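Local coordinates for protein rRNA adenine N-6-methyltransferase (PDB 6NVM) that uses S-adenosylmethionine to dimethylate the N6 position of adenine 2085 in 23S rRNA, lowering ribosomal affinity for macrolide, lincosamide and streptogramin B antibiotics, at residues I145-V150 against R172-D177; W181-V186 against L240-V245. All coordinates share one frame; numbering follows the deposited sequence.

Contact 1 (I145-V150 against R172-D177); sequences ITSAIV and RKRTGD
Ser147 and Arg174 mark the nearest approach of the two backbones, with their CA atoms 10.0 Å apart, so the gap has to be crossed by a long side chain. Residues 145-150 are the start of helix 146-155, with Ile145 at its N-cap position. Residues 172-177 end helix 168-175 in a Schellman motif: Asp177 N bonds back to Arg172 O (2.9 Å) and Gly176 N to Lys173 O (3.3 Å). Gly176 suits this turn because its phi is positive (60°), a value glycine tolerates easily.

Arg174 makes the crossing. Its CG lies anti to the carbonyl carbon; the chain bends at chi2 (-64°), runs straight to NE and then turns at the last torsion, presenting the guanidinium edge to the first turn of the other helix. NH2 comes to 2.7 Å from Ser147 OG, near the guanidinium plane; a small hydroxyl suits this place, since it is polar yet short. NH1 has two neighbours. A water in the guanidinium plane accepts from it (3.2 Å, NH1 to water) and donates to Ser147 O at 2.8 Å, joining arginine and helix carbonyl by a polar bridge. The CG1 methyl of Val150, also near the plane, lies 3.7 Å from NH1; this branched apolar residue also packs on Phe170, Met164 and Trp194, as suits its buried place. Trp194 of strand 192-200 touches Arg174 as well, and a bound sulfate, probably from the crystallisation liquor, lies near the arginine side chain.

The arrangement belongs to the Rossmann-like fold of class I methyltransferases. Helix 146-155 is the connection of a beta-alpha-beta crossover between parallel neighbouring strands 135-140 and 159-167, and Arg174 ties it to the helix that follows the second strand.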
loop_
_atom_site.group_PDB
_atom_site.type_symbol
_atom_site.label_atom_id
_atom_site.label_comp_id
_atom_site.label_asym_id
_atom_site.label_seq_id
_atom_site.Cartn_x
_atom_site.Cartn_y
_atom_site.Cartn_z
ATOM N N ILE A 145 3.859 -0.062 -13.112
ATOM C CA ILE A 145 2.523 0.393 -12.732
ATOM C C ILE A 145 2.303 0.254 -11.230
ATOM O O ILE A 145 1.158 0.250 -10.766
ATOM C CB ILE A 145 1.433 -0.380 -13.497
ATOM C CG1 ILE A 145 1.592 -1.887 -13.285
ATOM C CG2 ILE A 145 1.478 -0.035 -14.986
ATOM C CD1 ILE A 145 0.326 -2.692 -13.555
ATOM N N THR A 146 3.385 0.151 -10.458
ATOM C CA THR A 146 3.236 -0.108 -9.030
ATOM C C THR A 146 2.530 1.049 -8.332
ATOM O O THR A 146 1.601 0.838 -7.545
ATOM C CB THR A 146 4.597 -0.379 -8.386
ATOM O OG1 THR A 146 5.326 -1.312 -9.185
ATOM C CG2 THR A 146 4.414 -0.976 -6.993
ATOM N N SER A 147 2.948 2.285 -8.611
ATOM C CA SER A 147 2.298 3.419 -7.967
ATOM C C SER A 147 0.835 3.520 -8.368
ATOM O O SER A 147 -0.004 3.924 -7.558
ATOM C CB SER A 147 3.031 4.719 -8.297
ATOM O OG SER A 147 4.186 4.852 -7.493
ATOM N N ALA A 148 0.501 3.148 -9.602
ATOM C CA ALA A 148 -0.887 3.250 -10.036
ATOM C C ALA A 148 -1.767 2.234 -9.312
ATOM O O ALA A 148 -2.928 2.523 -8.995
ATOM C CB ALA A 148 -0.972 3.064 -11.550
ATOM N N ILE A 149 -1.239 1.033 -9.059
ATOM C CA ILE A 149 -1.993 0.023 -8.325
ATOM C C ILE A 149 -2.205 0.465 -6.878
ATOM O O ILE A 149 -3.304 0.332 -6.324
ATOM C CB ILE A 149 -1.268 -1.336 -8.419
ATOM C CG1 ILE A 149 -1.328 -1.878 -9.851
ATOM C CG2 ILE A 149 -1.834 -2.347 -7.431
ATOM C CD1 ILE A 149 -2.684 -2.435 -10.270
ATOM N N VAL A 150 -1.162 0.997 -6.243
ATOM C CA VAL A 150 -1.310 1.554 -4.898
ATOM C C VAL A 150 -2.420 2.605 -4.875
ATOM O O VAL A 150 -3.290 2.595 -3.993
ATOM C CB VAL A 150 0.034 2.123 -4.408
ATOM C CG1 VAL A 150 -0.131 2.885 -3.095
ATOM C CG2 VAL A 150 1.036 0.996 -4.239
ATOM N N ARG A 172 10.315 -0.697 0.529
ATOM C CA ARG A 172 11.016 -0.110 1.666
ATOM C C ARG A 172 10.666 1.366 1.834
ATOM O O ARG A 172 10.421 1.830 2.954
ATOM C CB ARG A 172 12.525 -0.285 1.500
ATOM C CG ARG A 172 13.022 -1.710 1.706
ATOM C CD ARG A 172 14.532 -1.730 1.876
ATOM N NE ARG A 172 15.066 -3.080 2.023
ATOM C CZ ARG A 172 16.360 -3.359 2.150
ATOM N NH1 ARG A 172 17.258 -2.382 2.152
ATOM N NH2 ARG A 172 16.759 -4.617 2.277
ATOM N N LYS A 173 10.639 2.120 0.736
ATOM C CA LYS A 173 10.321 3.540 0.834
ATOM C C LYS A 173 8.891 3.747 1.323
ATOM O O LYS A 173 8.639 4.576 2.208
ATOM C CB LYS A 173 10.531 4.225 -0.515
ATOM C CG LYS A 173 10.708 5.736 -0.400
ATOM C CD LYS A 173 10.689 6.439 -1.755
ATOM C CE LYS A 173 9.276 6.566 -2.309
ATOM N NZ LYS A 173 9.157 7.663 -3.311
ATOM N N ARG A 174 7.937 2.994 0.760
ATOM C CA ARG A 174 6.530 3.196 1.088
ATOM C C ARG A 174 6.182 2.721 2.492
ATOM O O ARG A 174 5.130 3.101 3.016
ATOM C CB ARG A 174 5.642 2.475 0.066
ATOM C CG ARG A 174 5.760 3.001 -1.364
ATOM C CD ARG A 174 5.287 4.448 -1.484
ATOM N NE ARG A 174 5.348 4.939 -2.864
ATOM C CZ ARG A 174 4.309 5.032 -3.693
ATOM N NH1 ARG A 174 3.089 4.675 -3.310
ATOM N NH2 ARG A 174 4.488 5.490 -4.925
ATOM N N THR A 175 7.029 1.904 3.112
ATOM C CA THR A 175 6.802 1.430 4.469
ATOM C C THR A 175 7.792 2.006 5.470
ATOM O O THR A 175 7.735 1.644 6.649
ATOM C CB THR A 175 6.879 -0.101 4.518
ATOM O OG1 THR A 175 8.195 -0.523 4.127
ATOM C CG2 THR A 175 5.837 -0.729 3.591
ATOM N N GLY A 176 8.698 2.879 5.036
ATOM C CA GLY A 176 9.709 3.421 5.931
ATOM C C GLY A 176 10.609 2.372 6.544
ATOM O O GLY A 176 11.070 2.542 7.678
ATOM N N ASP A 177 10.892 1.293 5.811
ATOM C CA ASP A 177 11.585 0.151 6.398
ATOM C C ASP A 177 13.040 0.451 6.732
ATOM O O ASP A 177 13.618 -0.249 7.572
ATOM C CB ASP A 177 11.506 -1.049 5.456
ATOM C CG ASP A 177 12.026 -2.324 6.093
ATOM O OD1 ASP A 177 11.480 -2.730 7.141
ATOM O OD2 ASP A 177 12.971 -2.925 5.541
HETATM O O HOH W 1 0.804 5.560 -5.426
#

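Contact 2 (W181-V186 against L240-V245). With SO4 (sulfate ion), chain B.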
loop_
_atom_site.group_PDB
_atom_site.type_symbol
_atom_site.label_atom_id
_atom_site.label_comp_id
_atom_site.label_asym_id
_atom_site.label_seq_id
_atom_site.Cartn_x
_atom_site.Cartn_y
_atom_site.Cartn_z
ATOM N N TRP A 181 10.757 8.041 4.412
ATOM C CA TRP A 181 9.306 7.932 4.327
ATOM C C TRP A 181 8.776 8.618 3.077
ATOM O O TRP A 181 9.131 9.766 2.788
ATOM C CB TRP A 181 8.643 8.537 5.565
ATOM C CG TRP A 181 8.927 7.750 6.788
ATOM C CD1 TRP A 181 9.943 7.949 7.675
ATOM C CD2 TRP A 181 8.200 6.613 7.253
ATOM N NE1 TRP A 181 9.889 7.006 8.671
ATOM C CE2 TRP A 181 8.828 6.173 8.434
ATOM C CE3 TRP A 181 7.078 5.926 6.786
ATOM C CZ2 TRP A 181 8.368 5.082 9.160
ATOM C CZ3 TRP A 181 6.623 4.836 7.509
ATOM C CH2 TRP A 181 7.270 4.425 8.683
ATOM N N SER A 182 7.922 7.906 2.352
ATOM C CA SER A 182 7.215 8.476 1.217
ATOM C C SER A 182 6.207 9.518 1.684
ATOM O O SER A 182 5.548 9.353 2.713
ATOM C CB SER A 182 6.499 7.365 0.450
ATOM O OG SER A 182 5.543 7.886 -0.455
ATOM N N ARG A 183 6.092 10.599 0.913
ATOM C CA ARG A 183 5.089 11.618 1.196
ATOM C C ARG A 183 3.682 11.030 1.197
ATOM O O ARG A 183 2.855 11.374 2.049
ATOM C CB ARG A 183 5.202 12.736 0.160
ATOM C CG ARG A 183 4.099 13.797 0.201
ATOM C CD ARG A 183 4.209 14.714 -1.016
ATOM N NE ARG A 183 2.932 15.310 -1.408
ATOM C CZ ARG A 183 1.987 14.679 -2.103
ATOM N NH1 ARG A 183 2.152 13.414 -2.470
ATOM N NH2 ARG A 183 0.859 15.307 -2.418
ATOM N N LEU A 184 3.380 10.162 0.231
ATOM C CA LEU A 184 2.050 9.568 0.174
ATOM C C LEU A 184 1.768 8.728 1.416
ATOM O O LEU A 184 0.643 8.719 1.924
ATOM C CB LEU A 184 1.910 8.725 -1.094
ATOM C CG LEU A 184 0.545 8.069 -1.334
ATOM C CD1 LEU A 184 -0.553 9.113 -1.492
ATOM C CD2 LEU A 184 0.598 7.174 -2.563
ATOM N N THR A 185 2.783 8.030 1.929
ATOM C CA THR A 185 2.601 7.242 3.143
ATOM C C THR A 185 2.231 8.134 4.323
ATOM O O THR A 185 1.321 7.811 5.096
ATOM C CB THR A 185 3.876 6.450 3.454
ATOM O OG1 THR A 185 4.189 5.592 2.350
ATOM C CG2 THR A 185 3.697 5.600 4.702
ATOM N N VAL A 186 2.923 9.265 4.472
ATOM C CA VAL A 186 2.623 10.188 5.566
ATOM C C VAL A 186 1.229 10.783 5.396
ATOM O O VAL A 186 0.460 10.884 6.361
ATOM C CB VAL A 186 3.704 11.281 5.639
ATOM C CG1 VAL A 186 3.361 12.324 6.706
ATOM C CG2 VAL A 186 5.073 10.660 5.904
ATOM N N LEU A 240 2.713 21.220 3.066
ATOM C CA LEU A 240 3.541 22.401 3.284
ATOM C C LEU A 240 4.985 22.025 3.593
ATOM O O LEU A 240 5.921 22.643 3.073
ATOM C CB LEU A 240 2.949 23.235 4.421
ATOM C CG LEU A 240 3.790 24.401 4.938
ATOM C CD1 LEU A 240 4.075 25.396 3.825
ATOM C CD2 LEU A 240 3.073 25.069 6.102
ATOM N N CYS A 241 5.188 21.018 4.439
ATOM C CA CYS A 241 6.536 20.683 4.883
ATOM C C CYS A 241 7.329 19.934 3.820
ATOM O O CYS A 241 8.555 20.069 3.766
ATOM C CB CYS A 241 6.475 19.851 6.165
ATOM S SG CYS A 241 5.865 20.761 7.601
ATOM N N PHE A 242 6.663 19.145 2.975
ATOM C CA PHE A 242 7.372 18.384 1.958
ATOM C C PHE A 242 7.824 19.242 0.780
ATOM O O PHE A 242 8.637 18.773 -0.023
ATOM C CB PHE A 242 6.501 17.223 1.465
ATOM C CG PHE A 242 6.725 15.940 2.224
ATOM C CD1 PHE A 242 6.019 15.671 3.389
ATOM C CD2 PHE A 242 7.661 15.013 1.783
ATOM C CE1 PHE A 242 6.229 14.497 4.095
ATOM C CE2 PHE A 242 7.878 13.832 2.481
ATOM C CZ PHE A 242 7.164 13.574 3.640
ATOM N N THR A 243 7.336 20.482 0.659
ATOM C CA THR A 243 7.858 21.377 -0.372
ATOM C C THR A 243 9.240 21.900 -0.003
ATOM O O THR A 243 10.054 22.174 -0.892
ATOM C CB THR A 243 6.916 22.561 -0.606
ATOM O OG1 THR A 243 6.899 23.401 0.557
ATOM C CG2 THR A 243 5.504 22.082 -0.928
ATOM N N GLY A 244 9.519 22.045 1.289
ATOM C CA GLY A 244 10.811 22.508 1.747
ATOM C C GLY A 244 10.973 24.009 1.806
ATOM O O GLY A 244 12.098 24.482 2.009
ATOM N N VAL A 245 9.888 24.773 1.648
ATOM C CA VAL A 245 9.997 26.228 1.600
ATOM C C VAL A 245 10.642 26.733 2.881
ATOM O O VAL A 245 10.262 26.337 3.990
ATOM C CB VAL A 245 8.615 26.863 1.378
ATOM C CG1 VAL A 245 7.705 26.645 2.592
ATOM C CG2 VAL A 245 8.750 28.349 1.058
HETATM S S SO4 B . 4.752 10.596 -3.295
HETATM O O1 SO4 B . 5.846 11.294 -3.964
HETATM O O2 SO4 B . 3.675 11.540 -3.011
HETATM O O3 SO4 B . 5.241 10.018 -2.045
HETATM O O4 SO4 B . 4.244 9.531 -4.158
#
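Arg183 lays its CB over one face of the Phe242 ring, a CH-pi contact that joins helix 183-188, next to the Rossmann-like domain, to the last turn of helix 228-243 in the smaller helical part typical of Erm methyltransferases. The carbon stands 3.9 Å from the ring centroid and 19° off the normal, displaced toward the rim. With CG anti to the backbone N (chi1 172°), the extended aliphatic chain passes obliquely across the ring; arginine suits the place because greasy methylenes can cover the phenyl while its charged end goes elsewhere. Val186 adds apolar packing, its CG2 lying 4.2 Å from Phe242 CZ.

The polar contacts centre on the N-terminus of helix 183-188. The O3 of a sulfate, probably from the crystallisation liquor, accepts from Ser182 OG (2.7 Å) and from Leu184 N (2.9 Å), and its O2 lies against Arg183 NH1. The helix end probably favours such an anion. Arg183 NH2 forms a salt bridge with Glu239 of helix 228-243.

Gly244 follows that helix with positive phi, where a beta carbon would press on the carbonyl O of Thr243. The hydroxyl of Thr243 turns back on its own helix, OG1 donating to Leu240 O at 2.8 Å.

Contact 1 closes before contact 2 opens along the chain, and their centres are about 15 Å apart. They meet where helix 168-175 gives way to helix 183-188: Arg174 O probably accepts a hydrogen bond from Thr185 OG1 (2.7 Å), and the CH2 atom of Trp181 packs on Thr175 O at 3.5 Å. The centre of contact 1 is about 6 Å from the centre of the chain, beside the mixed sheet, whereas that of contact 2 is about 17 Å from it, toward the C-terminal helices. Together they form a chain of packing from helix 146-155 through the two short helices to helix 228-243, consistent with the Erm architecture of a Rossmann-like catalytic domain joined to a smaller helical domain.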